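Separin (Saccharomyces cerevisiae, PDB 5U1T) cleaves the Scc1 subunit of cohesin at the onset of anaphase as a caspase-like cysteine protease and is held inactive by securin for most of the cell cycle. Local coordinates at residues 1184-1189 / 1227-1232; 1235-1240 / 1369-1374; 1358-1363 / 1375-1380. All blocks are in the same frame, centred on the assembly; numbering follows the deposited sequence.

Overall arrangement
All three contacts are largely buried and apolar, with no hydrogen bond across any of them, and together they tie two helices to a sheet and its loop. Interaction 1 joins helices 1180-1198 and 1209-1237 through leucines, with an exposed lysine at its margin. Interaction 2 takes the end of the same helix 1209-1237 to the loop after strand 1353-1362 and is mainly aromatic. Interaction 3 lays a later part of that loop on the strand, using aliphatic groups and a threonine. Interaction 2 touches both of the others, whereas interactions 1 and 3, with centres about 18 Å apart, do not meet.

Interaction 1 of 3, residues 1184-1189 / 1227-1232; sequences TKKLLS and QQLLNN
Leu-1229 reaches from one helix to the other and supplies about half of the 149 Å² buried between residues 1184-1189 and 1227-1232. Its two methyl branches divide the work. CD2 meets the backbone side of Leu-1187, lying 3.6 Å from Leu-1187 CB and 3.7 Å from Leu-1187 N, while CD1 turns to Lys-1186 and sits 4.1 Å from Lys-1186 CD. The leucine can span the gap because its CG stands anti to the backbone N (chi1 175°), which carries both methyls away from its own helix. Leu-1187 runs across Leu-1229 at about a right angle, and the touch comes from CB and, more loosely, from its CD1, 4.1 Å from Leu-1229 CD2. Lys-1186 contributes only the aliphatic part of its chain: CB starts toward the partner helix, but the amine end leads away to the exposed side. The lysine thus borders an otherwise apolar contact without bringing its charge into it. Cutting Leu-1229 back to an alanine would remove both methyls and is likely to open a gap beside Leu-1187 CB and leave the methylenes of Lys-1186 without their apolar support. The CA atoms of Leu-1187 and Leu-1229, 7.5 Å apart, are the nearest pair across the two segments. Leu-1178, in the loop before helix 1180-1198, packs on both Lys-1186 and Leu-1229, and Leu-1187 rests on Leu-1368 of the loop after strand 1353-1362, so this helix pair is seated against the connections of the adjoining sheet.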
loop_
_atom_site.group_PDB
_atom_site.type_symbol
_atom_site.label_atom_id
_atom_site.label_comp_id
_atom_site.label_asym_id
_atom_site.label_seq_id
_atom_site.Cartn_x
_atom_site.Cartn_y
_atom_site.Cartn_z
ATOM N N THR A 1184 28.593 35.149 -1.704
ATOM C CA THR A 1184 28.280 33.968 -0.911
ATOM C C THR A 1184 29.232 32.809 -1.270
ATOM O O THR A 1184 29.756 32.135 -0.390
ATOM C CB THR A 1184 26.808 33.556 -1.094
ATOM O OG1 THR A 1184 25.966 34.578 -0.558
ATOM C CG2 THR A 1184 26.514 32.311 -0.339
ATOM N N LYS A 1185 29.476 32.598 -2.557
ATOM C CA LYS A 1185 30.464 31.618 -2.984
ATOM C C LYS A 1185 31.871 31.894 -2.473
ATOM O O LYS A 1185 32.500 31.016 -1.904
ATOM C CB LYS A 1185 30.514 31.531 -4.501
ATOM C CG LYS A 1185 29.812 30.334 -5.061
ATOM C CD LYS A 1185 30.403 29.952 -6.410
ATOM C CE LYS A 1185 31.869 29.545 -6.280
ATOM N NZ LYS A 1185 32.388 28.884 -7.539
ATOM N N LYS A 1186 32.374 33.098 -2.706
ATOM C CA LYS A 1186 33.751 33.431 -2.356
ATOM C C LYS A 1186 34.017 33.224 -0.862
ATOM O O LYS A 1186 35.081 32.721 -0.463
ATOM C CB LYS A 1186 34.062 34.866 -2.754
ATOM C CG LYS A 1186 34.573 35.050 -4.174
ATOM C CD LYS A 1186 34.757 36.548 -4.477
ATOM C CE LYS A 1186 35.557 36.794 -5.756
ATOM N NZ LYS A 1186 35.171 35.836 -6.847
ATOM N N LEU A 1187 33.022 33.597 -0.057
ATOM C CA LEU A 1187 33.079 33.506 1.396
ATOM C C LEU A 1187 33.061 32.071 1.909
ATOM O O LEU A 1187 33.879 31.690 2.757
ATOM C CB LEU A 1187 31.908 34.276 2.009
ATOM C CG LEU A 1187 31.808 34.247 3.527
ATOM C CD1 LEU A 1187 32.936 35.047 4.151
ATOM C CD2 LEU A 1187 30.463 34.755 3.969
ATOM N N LEU A 1188 32.100 31.295 1.413
ATOM C CA LEU A 1188 31.963 29.887 1.756
ATOM C C LEU A 1188 33.252 29.139 1.436
ATOM O O LEU A 1188 33.721 28.315 2.227
ATOM C CB LEU A 1188 30.781 29.261 1.012
ATOM C CG LEU A 1188 29.399 29.480 1.631
ATOM C CD1 LEU A 1188 28.308 28.865 0.774
ATOM C CD2 LEU A 1188 29.348 28.932 3.040
ATOM N N SER A 1189 33.832 29.444 0.284
ATOM C CA SER A 1189 35.112 28.876 -0.077
ATOM C C SER A 1189 36.176 29.204 0.989
ATOM O O SER A 1189 36.859 28.301 1.470
ATOM C CB SER A 1189 35.541 29.376 -1.452
ATOM O OG SER A 1189 36.954 29.341 -1.576
ATOM N N GLN A 1227 39.082 39.741 4.414
ATOM C CA GLN A 1227 39.125 41.187 4.541
ATOM C C GLN A 1227 38.840 41.882 3.207
ATOM O O GLN A 1227 38.118 42.874 3.154
ATOM C CB GLN A 1227 40.485 41.639 5.060
ATOM C CG GLN A 1227 40.697 43.149 4.954
ATOM C CD GLN A 1227 42.045 43.597 5.470
ATOM O OE1 GLN A 1227 43.087 43.052 5.091
ATOM N NE2 GLN A 1227 42.036 44.599 6.351
ATOM N N GLN A 1228 39.414 41.349 2.134
ATOM C CA GLN A 1228 39.237 41.928 0.820
ATOM C C GLN A 1228 37.790 41.805 0.367
ATOM O O GLN A 1228 37.235 42.748 -0.183
ATOM C CB GLN A 1228 40.178 41.272 -0.183
ATOM C CG GLN A 1228 41.501 41.997 -0.330
ATOM C CD GLN A 1228 42.587 41.112 -0.925
ATOM O OE1 GLN A 1228 42.344 39.939 -1.257
ATOM N NE2 GLN A 1228 43.799 41.656 -1.045
ATOM N N LEU A 1229 37.176 40.657 0.612
ATOM C CA LEU A 1229 35.796 40.436 0.205
ATOM C C LEU A 1229 34.854 41.414 0.903
ATOM O O LEU A 1229 33.950 41.975 0.286
ATOM C CB LEU A 1229 35.380 38.993 0.502
ATOM C CG LEU A 1229 33.929 38.580 0.254
ATOM C CD1 LEU A 1229 33.560 38.736 -1.217
ATOM C CD2 LEU A 1229 33.713 37.152 0.709
ATOM N N LEU A 1230 35.073 41.623 2.195
ATOM C CA LEU A 1230 34.249 42.551 2.962
ATOM C C LEU A 1230 34.484 43.986 2.496
ATOM O O LEU A 1230 33.565 44.819 2.459
ATOM C CB LEU A 1230 34.549 42.422 4.449
ATOM C CG LEU A 1230 34.249 41.090 5.122
ATOM C CD1 LEU A 1230 34.803 41.137 6.538
ATOM C CD2 LEU A 1230 32.757 40.862 5.140
ATOM N N ASN A 1231 35.725 44.267 2.132
ATOM C CA ASN A 1231 36.027 45.544 1.536
ATOM C C ASN A 1231 35.243 45.764 0.252
ATOM O O ASN A 1231 34.594 46.801 0.105
ATOM C CB ASN A 1231 37.511 45.665 1.279
ATOM C CG ASN A 1231 38.138 46.677 2.171
ATOM O OD1 ASN A 1231 38.421 46.392 3.348
ATOM N ND2 ASN A 1231 38.330 47.902 1.639
ATOM N N ASN A 1232 35.283 44.786 -0.654
ATOM C CA ASN A 1232 34.528 44.854 -1.908
ATOM C C ASN A 1232 33.066 45.134 -1.652
ATOM O O ASN A 1232 32.455 45.962 -2.315
ATOM C CB ASN A 1232 34.629 43.557 -2.717
ATOM C CG ASN A 1232 36.051 43.237 -3.173
ATOM O OD1 ASN A 1232 36.953 44.095 -3.163
ATOM N ND2 ASN A 1232 36.255 41.977 -3.592
#

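Interaction 2 of 3, residues 1235-1240 / 1369-1374; sequences NSWFNG and FPWECL
Trp-1371 meets two consecutive aromatic residues, Trp-1237 and Phe-1238, with the six-membered half of its indole. Its CH2 comes to the edge of the Trp-1237 ring, 4.2 Å from Trp-1237 CZ3, and its CZ3 approaches the edge of the phenyl group, 4.1 Å from Phe-1238 CZ. Both side chains cross that of Trp-1371 at about a right angle. CG of Trp-1371 lies anti to the carbonyl carbon (chi1 -63°), and the indole swings toward the helix end although its CB does not point there. Leu-1374 completes this first shell: its CD1 lies 4.1 Å from Phe-1238 CE1 and also sits in the plane of the Trp-1371 ring, at its edge. One face of that indole carries Phe-1369 CB, 3.5 Å above the plane and toward the rim.

Outside this shell, polar bonds fix both indoles. Trp-1237 NE1 bonds to the carbonyl O of Leu-1178, and Trp-1371 NE1 to that of Cys-1366. The loop is shaped by an inverse gamma turn centred on Pro-1370 and a 3-10 segment, 1371-1373, followed by the bond from Leu-1374 N to Trp-1371 O. Glu-1372 anchors it further through a salt bridge to Arg-1384 of strand 1382-1385.

With the N-H groups engaged by main-chain carbonyls, the two segments meet through apolar packing alone, while the hydrogen bond of Glu-1234 to Ser-1375 ties the helix end to the next part of the loop.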
loop_
_atom_site.group_PDB
_atom_site.type_symbol
_atom_site.label_atom_id
_atom_site.label_comp_id
_atom_site.label_asym_id
_atom_site.label_seq_id
_atom_site.Cartn_x
_atom_site.Cartn_y
_atom_site.Cartn_z
ATOM N N ASN A 1235 32.361 48.677 -0.501
ATOM C CA ASN A 1235 32.652 49.675 -1.518
ATOM C C ASN A 1235 31.856 49.444 -2.801
ATOM O O ASN A 1235 32.121 50.073 -3.815
ATOM C CB ASN A 1235 34.164 49.688 -1.822
ATOM C CG ASN A 1235 35.028 50.048 -0.588
ATOM O OD1 ASN A 1235 34.635 50.867 0.251
ATOM N ND2 ASN A 1235 36.209 49.437 -0.487
ATOM N N SER A 1236 30.885 48.542 -2.757
ATOM C CA SER A 1236 30.069 48.252 -3.926
ATOM C C SER A 1236 28.602 48.311 -3.592
ATOM O O SER A 1236 27.823 49.021 -4.237
ATOM C CB SER A 1236 30.382 46.875 -4.496
ATOM O OG SER A 1236 31.585 46.900 -5.229
ATOM N N TRP A 1237 28.249 47.528 -2.603
ATOM C CA TRP A 1237 26.886 47.358 -2.227
ATOM C C TRP A 1237 26.175 48.520 -1.600
ATOM O O TRP A 1237 24.982 48.617 -1.732
ATOM C CB TRP A 1237 26.785 46.131 -1.352
ATOM C CG TRP A 1237 27.172 44.921 -2.064
ATOM C CD1 TRP A 1237 27.707 44.859 -3.276
ATOM C CD2 TRP A 1237 27.035 43.584 -1.616
ATOM N NE1 TRP A 1237 27.932 43.570 -3.632
ATOM C CE2 TRP A 1237 27.514 42.765 -2.618
ATOM C CE3 TRP A 1237 26.549 43.002 -0.458
ATOM C CZ2 TRP A 1237 27.531 41.402 -2.501
ATOM C CZ3 TRP A 1237 26.564 41.660 -0.349
ATOM C CH2 TRP A 1237 27.050 40.872 -1.353
ATOM N N PHE A 1238 26.882 49.405 -0.923
ATOM C CA PHE A 1238 26.210 50.521 -0.281
ATOM C C PHE A 1238 26.667 51.869 -0.767
ATOM O O PHE A 1238 26.724 52.816 -0.008
ATOM C CB PHE A 1238 26.399 50.436 1.214
ATOM C CG PHE A 1238 26.202 49.078 1.753
ATOM C CD1 PHE A 1238 27.170 48.140 1.626
ATOM C CD2 PHE A 1238 25.037 48.744 2.375
ATOM C CE1 PHE A 1238 26.983 46.884 2.114
ATOM C CE2 PHE A 1238 24.846 47.490 2.872
ATOM C CZ PHE A 1238 25.823 46.560 2.741
ATOM N N ASN A 1239 26.973 51.962 -2.045
ATOM C CA ASN A 1239 27.464 53.204 -2.571
ATOM C C ASN A 1239 26.422 54.274 -2.416
ATOM O O ASN A 1239 25.395 54.264 -3.059
ATOM C CB ASN A 1239 27.942 53.054 -4.009
ATOM C CG ASN A 1239 26.970 52.307 -4.859
ATOM O OD1 ASN A 1239 25.997 51.746 -4.359
ATOM N ND2 ASN A 1239 27.217 52.291 -6.153
ATOM N N GLY A 1240 26.691 55.178 -1.494
ATOM C CA GLY A 1240 25.811 56.287 -1.253
ATOM C C GLY A 1240 24.836 56.131 -0.128
ATOM O O GLY A 1240 24.190 57.087 0.237
ATOM N N PHE A 1369 27.202 36.141 6.521
ATOM C CA PHE A 1369 28.065 37.320 6.379
ATOM C C PHE A 1369 28.310 37.989 7.727
ATOM O O PHE A 1369 27.383 38.219 8.497
ATOM C CB PHE A 1369 27.469 38.332 5.390
ATOM C CG PHE A 1369 27.621 37.934 3.951
ATOM C CD1 PHE A 1369 28.829 38.116 3.286
ATOM C CD2 PHE A 1369 26.549 37.366 3.250
ATOM C CE1 PHE A 1369 28.974 37.742 1.937
ATOM C CE2 PHE A 1369 26.687 36.982 1.900
ATOM C CZ PHE A 1369 27.904 37.175 1.249
ATOM N N PRO A 1370 29.575 38.292 8.019
ATOM C CA PRO A 1370 29.925 39.010 9.246
ATOM C C PRO A 1370 29.645 40.504 9.101
ATOM O O PRO A 1370 30.577 41.305 9.063
ATOM C CB PRO A 1370 31.419 38.732 9.393
ATOM C CG PRO A 1370 31.895 38.563 7.984
ATOM C CD PRO A 1370 30.760 37.941 7.219
ATOM N N TRP A 1371 28.366 40.864 9.018
ATOM C CA TRP A 1371 27.959 42.239 8.763
ATOM C C TRP A 1371 28.600 43.209 9.745
ATOM O O TRP A 1371 29.062 44.289 9.366
ATOM C CB TRP A 1371 26.435 42.378 8.823
ATOM C CG TRP A 1371 25.730 41.579 7.790
ATOM C CD1 TRP A 1371 24.978 40.462 7.996
ATOM C CD2 TRP A 1371 25.722 41.812 6.377
ATOM N NE1 TRP A 1371 24.502 39.995 6.812
ATOM C CE2 TRP A 1371 24.942 40.800 5.798
ATOM C CE3 TRP A 1371 26.289 42.788 5.544
ATOM C CZ2 TRP A 1371 24.712 40.727 4.420
ATOM C CZ3 TRP A 1371 26.059 42.710 4.168
ATOM C CH2 TRP A 1371 25.283 41.689 3.629
ATOM N N GLU A 1372 28.642 42.792 11.005
ATOM C CA GLU A 1372 29.077 43.649 12.090
ATOM C C GLU A 1372 30.526 44.094 11.926
ATOM O O GLU A 1372 30.982 44.975 12.630
ATOM C CB GLU A 1372 28.883 42.939 13.436
ATOM C CG GLU A 1372 27.422 42.575 13.746
ATOM C CD GLU A 1372 26.999 41.187 13.218
ATOM O OE1 GLU A 1372 27.702 40.623 12.351
ATOM O OE2 GLU A 1372 25.963 40.658 13.682
ATOM N N CYS A 1373 31.248 43.523 10.973
ATOM C CA CYS A 1373 32.634 43.918 10.801
ATOM C C CYS A 1373 32.866 44.872 9.625
ATOM O O CYS A 1373 33.988 45.336 9.407
ATOM C CB CYS A 1373 33.490 42.668 10.693
ATOM S SG CYS A 1373 33.505 41.791 12.327
ATOM N N LEU A 1374 31.806 45.196 8.888
ATOM C CA LEU A 1374 31.866 46.298 7.924
ATOM C C LEU A 1374 32.251 47.602 8.651
ATOM O O LEU A 1374 31.847 47.825 9.800
ATOM C CB LEU A 1374 30.532 46.446 7.189
ATOM C CG LEU A 1374 30.194 45.234 6.318
ATOM C CD1 LEU A 1374 28.938 45.453 5.482
ATOM C CD2 LEU A 1374 31.373 44.877 5.441
#

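Interaction 3 of 3, residues 1358-1363 / 1375-1380; sequences TFLVVS and SFLKDL
No flat group takes part where Thr-1358 and Leu-1360 meet Leu-1380 and Leu-1377; the rings of both segments are turned to other partners. Phe-1376 has Phe-1238 against it edge-to-face and also meets Phe-1245, and Phe-1359 stands edge-to-face with His-1357. What is left is a hydroxyl against a methyl and one pair of leucine branches. Thr-1358 OG1 lies in van der Waals contact 4.1 Å from Leu-1380 CD1, placed beside its own backbone N (chi1 -62°) with the methyl CG2 anti to that N. Two residues on, the branches of Leu-1360 and Leu-1377 are more loosely apposed, with 4.5 Å between Leu-1360 CD1 and Leu-1377 CD1. The two loop leucines are presented together by a type I beta turn, closed by the bond from Leu-1380 N to Leu-1377 O at 2.9 Å.

One residue after the turn begins strand 1382-1385, which pairs in parallel with strand 1353-1362: Thr-1358 bonds through its backbone to Ser-1381, and Leu-1360 to Thr-1383 and Val-1385. Strand 1353-1362 also pairs in parallel with strand 1132-1139. Its residues Phe-1359 and Val-1361 pack on helix 1388-1397, whereas Thr-1358 and Leu-1360 carry the loop.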
loop_
_atom_site.group_PDB
_atom_site.type_symbol
_atom_site.label_atom_id
_atom_site.label_comp_id
_atom_site.label_asym_id
_atom_site.label_seq_id
_atom_site.Cartn_x
_atom_site.Cartn_y
_atom_site.Cartn_z
ATOM N N THR A 1358 21.359 49.073 17.975
ATOM C CA THR A 1358 20.906 48.662 16.661
ATOM C C THR A 1358 20.581 47.194 16.611
ATOM O O THR A 1358 21.452 46.349 16.818
ATOM C CB THR A 1358 21.961 48.952 15.606
ATOM O OG1 THR A 1358 22.188 50.364 15.562
ATOM C CG2 THR A 1358 21.507 48.456 14.249
ATOM N N PHE A 1359 19.320 46.891 16.332
ATOM C CA PHE A 1359 18.910 45.518 16.077
ATOM C C PHE A 1359 18.978 45.231 14.581
ATOM O O PHE A 1359 18.340 45.914 13.778
ATOM C CB PHE A 1359 17.505 45.257 16.625
ATOM C CG PHE A 1359 17.442 45.211 18.127
ATOM C CD1 PHE A 1359 17.985 44.137 18.824
ATOM C CD2 PHE A 1359 16.840 46.230 18.844
ATOM C CE1 PHE A 1359 17.931 44.084 20.190
ATOM C CE2 PHE A 1359 16.787 46.188 20.223
ATOM C CZ PHE A 1359 17.335 45.120 20.897
ATOM N N LEU A 1360 19.797 44.251 14.213
ATOM C CA LEU A 1360 19.816 43.737 12.845
ATOM C C LEU A 1360 18.936 42.503 12.706
ATOM O O LEU A 1360 19.284 41.416 13.179
ATOM C CB LEU A 1360 21.232 43.381 12.406
ATOM C CG LEU A 1360 22.259 44.483 12.240
ATOM C CD1 LEU A 1360 23.568 43.861 11.806
ATOM C CD2 LEU A 1360 21.753 45.475 11.228
ATOM N N VAL A 1361 17.788 42.670 12.074
ATOM C CA VAL A 1361 16.993 41.518 11.694
ATOM C C VAL A 1361 17.652 40.866 10.489
ATOM O O VAL A 1361 17.514 41.353 9.368
ATOM C CB VAL A 1361 15.568 41.910 11.363
ATOM C CG1 VAL A 1361 14.758 40.682 10.958
ATOM C CG2 VAL A 1361 14.949 42.625 12.536
ATOM N N VAL A 1362 18.381 39.783 10.727
ATOM C CA VAL A 1362 19.160 39.146 9.673
ATOM C C VAL A 1362 18.480 37.875 9.142
ATOM O O VAL A 1362 18.251 36.915 9.886
ATOM C CB VAL A 1362 20.581 38.813 10.170
ATOM C CG1 VAL A 1362 21.399 38.163 9.062
ATOM C CG2 VAL A 1362 21.270 40.098 10.674
ATOM N N SER A 1363 18.137 37.889 7.858
ATOM C CA SER A 1363 17.477 36.745 7.234
ATOM C C SER A 1363 18.447 35.573 7.184
ATOM O O SER A 1363 19.660 35.777 7.157
ATOM C CB SER A 1363 16.990 37.093 5.828
ATOM O OG SER A 1363 18.068 37.109 4.901
ATOM N N SER A 1375 33.038 48.450 7.993
ATOM C CA SER A 1375 33.622 49.614 8.674
ATOM C C SER A 1375 32.571 50.564 9.273
ATOM O O SER A 1375 32.821 51.188 10.310
ATOM C CB SER A 1375 34.530 50.389 7.725
ATOM O OG SER A 1375 33.779 50.956 6.669
ATOM N N PHE A 1376 31.400 50.645 8.645
ATOM C CA PHE A 1376 30.324 51.461 9.182
ATOM C C PHE A 1376 29.454 50.729 10.208
ATOM O O PHE A 1376 28.500 51.294 10.715
ATOM C CB PHE A 1376 29.452 52.006 8.046
ATOM C CG PHE A 1376 28.816 50.947 7.166
ATOM C CD1 PHE A 1376 27.570 50.420 7.478
ATOM C CD2 PHE A 1376 29.440 50.525 5.996
ATOM C CE1 PHE A 1376 26.966 49.447 6.648
ATOM C CE2 PHE A 1376 28.848 49.555 5.167
ATOM C CZ PHE A 1376 27.612 49.023 5.490
ATOM N N LEU A 1377 29.783 49.480 10.522
ATOM C CA LEU A 1377 29.053 48.754 11.568
ATOM C C LEU A 1377 29.938 48.410 12.766
ATOM O O LEU A 1377 29.442 48.321 13.881
ATOM C CB LEU A 1377 28.425 47.472 11.011
ATOM C CG LEU A 1377 27.284 47.694 10.015
ATOM C CD1 LEU A 1377 26.581 46.397 9.661
ATOM C CD2 LEU A 1377 26.295 48.736 10.544
ATOM N N LYS A 1378 31.243 48.271 12.530
ATOM C CA LYS A 1378 32.159 47.683 13.505
ATOM C C LYS A 1378 32.271 48.422 14.844
ATOM O O LYS A 1378 32.691 47.835 15.845
ATOM C CB LYS A 1378 33.550 47.524 12.876
ATOM C CG LYS A 1378 34.402 48.747 12.839
ATOM C CD LYS A 1378 35.513 48.547 11.819
ATOM C CE LYS A 1378 36.422 49.793 11.721
ATOM N NZ LYS A 1378 37.187 49.904 10.410
ATOM N N ASP A 1379 31.867 49.684 14.888
ATOM C CA ASP A 1379 31.928 50.427 16.141
ATOM C C ASP A 1379 30.554 50.594 16.797
ATOM O O ASP A 1379 30.423 51.303 17.785
ATOM C CB ASP A 1379 32.577 51.799 15.909
ATOM C CG ASP A 1379 34.040 51.690 15.474
ATOM O OD1 ASP A 1379 34.772 50.837 16.031
ATOM O OD2 ASP A 1379 34.464 52.453 14.579
ATOM N N LEU A 1380 29.538 49.927 16.264
ATOM C CA LEU A 1380 28.169 50.102 16.757
ATOM C C LEU A 1380 27.760 49.034 17.774
ATOM O O LEU A 1380 28.196 47.894 17.698
ATOM C CB LEU A 1380 27.166 50.098 15.585
ATOM C CG LEU A 1380 27.172 51.180 14.488
ATOM C CD1 LEU A 1380 25.776 51.359 13.915
ATOM C CD2 LEU A 1380 27.704 52.498 14.977
#